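PDB 4GHJ: probable transcriptional regulator from Vibrio vulnificus, which probably binds DNA through an XRE-like helix-turn-helix domain and so regulates transcription. Local coordinates for residues R40-Q43 with A44-R48. Residues are numbered along the deposited sequence; the frame is centred on the assembly and turned at random.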
loop_
_atom_site.group_PDB
_atom_site.type_symbol
_atom_site.label_atom_id
_atom_site.label_comp_id
_atom_site.label_asym_id
_atom_site.label_seq_id
_atom_site.Cartn_x
_atom_site.Cartn_y
_atom_site.Cartn_z
ATOM N N ARG B 40 -11.131 4.923 -2.690
ATOM C CA ARG B 40 -11.176 3.898 -3.766
ATOM C C ARG B 40 -11.518 2.527 -3.190
ATOM O O ARG B 40 -12.276 1.741 -3.796
ATOM C CB ARG B 40 -9.843 3.842 -4.514
ATOM C CG ARG B 40 -9.497 5.105 -5.302
ATOM C CD ARG B 40 -8.094 4.979 -5.943
ATOM N NE ARG B 40 -7.551 6.243 -6.450
ATOM C CZ ARG B 40 -6.318 6.382 -6.941
ATOM N NH1 ARG B 40 -5.495 5.333 -7.026
ATOM N NH2 ARG B 40 -5.896 7.575 -7.348
ATOM N N LEU B 41 -11.000 2.237 -1.991
ATOM C CA LEU B 41 -11.298 0.965 -1.332
ATOM C C LEU B 41 -12.789 0.942 -0.997
ATOM O O LEU B 41 -13.453 -0.079 -1.190
ATOM C CB LEU B 41 -10.451 0.759 -0.064
ATOM C CG LEU B 41 -8.957 0.402 -0.142
ATOM C CD1 LEU B 41 -8.329 0.507 1.275
ATOM C CD2 LEU B 41 -8.730 -1.001 -0.713
ATOM N N LYS B 42 -13.299 2.059 -0.457
ATOM C CA LYS B 42 -14.726 2.189 -0.153
ATOM C C LYS B 42 -15.606 1.953 -1.398
ATOM O O LYS B 42 -16.562 1.177 -1.326
ATOM C CB LYS B 42 -15.041 3.558 0.467
ATOM C CG LYS B 42 -16.519 3.857 0.671
ATOM C CD LYS B 42 -16.736 5.257 1.276
ATOM C CE LYS B 42 -18.207 5.526 1.478
ATOM N NZ LYS B 42 -18.463 6.947 1.791
ATOM N N GLN B 43 -15.300 2.609 -2.509
ATOM C CA GLN B 43 -16.129 2.452 -3.719
ATOM C C GLN B 43 -15.998 1.055 -4.361
ATOM O O GLN B 43 -16.952 0.564 -4.969
ATOM C CB GLN B 43 -15.859 3.569 -4.721
ATOM C CG GLN B 43 -16.136 4.972 -4.156
ATOM C CD GLN B 43 -17.570 5.151 -3.610
ATOM O OE1 GLN B 43 -18.530 4.555 -4.107
ATOM N NE2 GLN B 43 -17.709 6.008 -2.614
ATOM N N ALA B 44 -14.833 0.421 -4.228
ATOM C CA ALA B 44 -14.655 -0.962 -4.720
ATOM C C ALA B 44 -15.581 -1.887 -3.907
ATOM O O ALA B 44 -16.235 -2.765 -4.450
ATOM C CB ALA B 44 -13.186 -1.410 -4.613
ATOM N N ARG B 45 -15.644 -1.665 -2.592
ATOM C CA ARG B 45 -16.511 -2.437 -1.705
ATOM C C ARG B 45 -18.005 -2.259 -2.021
ATOM O O ARG B 45 -18.785 -3.236 -2.045
ATOM C CB ARG B 45 -16.235 -2.031 -0.249
ATOM C CG ARG B 45 -17.219 -2.597 0.729
ATOM C CD ARG B 45 -16.925 -2.220 2.158
ATOM N NE ARG B 45 -17.035 -0.784 2.448
ATOM C CZ ARG B 45 -18.171 -0.127 2.682
ATOM N NH1 ARG B 45 -19.354 -0.744 2.626
ATOM N NH2 ARG B 45 -18.136 1.174 2.981
ATOM N N LEU B 46 -18.399 -1.012 -2.265
ATOM C CA LEU B 46 -19.790 -0.664 -2.578
ATOM C C LEU B 46 -20.203 -1.241 -3.930
ATOM O O LEU B 46 -21.314 -1.738 -4.083
ATOM C CB LEU B 46 -19.979 0.858 -2.545
ATOM C CG LEU B 46 -19.830 1.544 -1.174
ATOM C CD1 LEU B 46 -20.012 3.094 -1.313
ATOM C CD2 LEU B 46 -20.824 0.982 -0.160
ATOM N N ASN B 47 -19.286 -1.217 -4.891
ATOM C CA ASN B 47 -19.539 -1.799 -6.203
ATOM C C ASN B 47 -19.751 -3.317 -6.140
ATOM O O ASN B 47 -20.359 -3.896 -7.037
ATOM C CB ASN B 47 -18.410 -1.443 -7.174
ATOM C CG ASN B 47 -18.415 0.037 -7.540
ATOM O OD1 ASN B 47 -19.423 0.722 -7.354
ATOM N ND2 ASN B 47 -17.289 0.537 -8.052
ATOM N N ARG B 48 -19.287 -3.945 -5.065
ATOM C CA ARG B 48 -19.456 -5.390 -4.870
ATOM C C ARG B 48 -20.623 -5.712 -3.925
ATOM O O ARG B 48 -20.853 -6.874 -3.602
ATOM C CB ARG B 48 -18.140 -5.982 -4.345
ATOM C CG ARG B 48 -17.093 -6.037 -5.458
ATOM C CD ARG B 48 -15.653 -6.082 -4.980
ATOM N NE ARG B 48 -14.818 -6.201 -6.158
ATOM C CZ ARG B 48 -14.549 -5.202 -6.987
ATOM N NH1 ARG B 48 -15.007 -3.970 -6.755
ATOM N NH2 ARG B 48 -13.818 -5.437 -8.055
#
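Lys42 and Gln43 meet Arg45, Leu46 and Asn47 across the last turns of helix 30-47, the first helix modelled in this XRE-like helix-turn-helix regulator. Four i to i+4 backbone hydrogen bonds hold the stretch together. They run from Ala44 N to Arg40 O, Arg45 N to Leu41 O, Leu46 N to Lys42 O and Asn47 N to Gln43 O, the last at 2.9 Å.

Leu46 gathers the van der Waals contacts. Its CD1 lies 4.1 Å from Lys42 CG. In one of the two conformers of Gln43, the chain bends at its second torsion (chi2 -56°), which folds the amide back beside this methyl, with OE1 3.5 Å from Leu46 CD1. Leu46 CG also sits 3.3 Å from a carbonyl oxygen, Lys42 O.

Arg45 and Arg40 carry the polar links away from the helix. Arg45 starts out extended, then turns at chi3 (65°), and its NH2 comes 3.9 Å from Lys42 CG. Lys42 NZ is 5.9 Å from Arg45 NH2, and both side chains lie against Glu70. Arg45 NE forms a salt bridge with Glu70, just after helix 63-69, and NH1 bonds to Leu50 O, just past the end of helix 30-47. Arg40 NH1 hydrogen-bonds to Ile92 O and Phe95 O of the second subunit.

The helix end has a side-chain bond of its own. Arg48 NH1 donates to Ala44 O at 2.9 Å, and that oxygen lies near the plane of the guanidinium, at its edge.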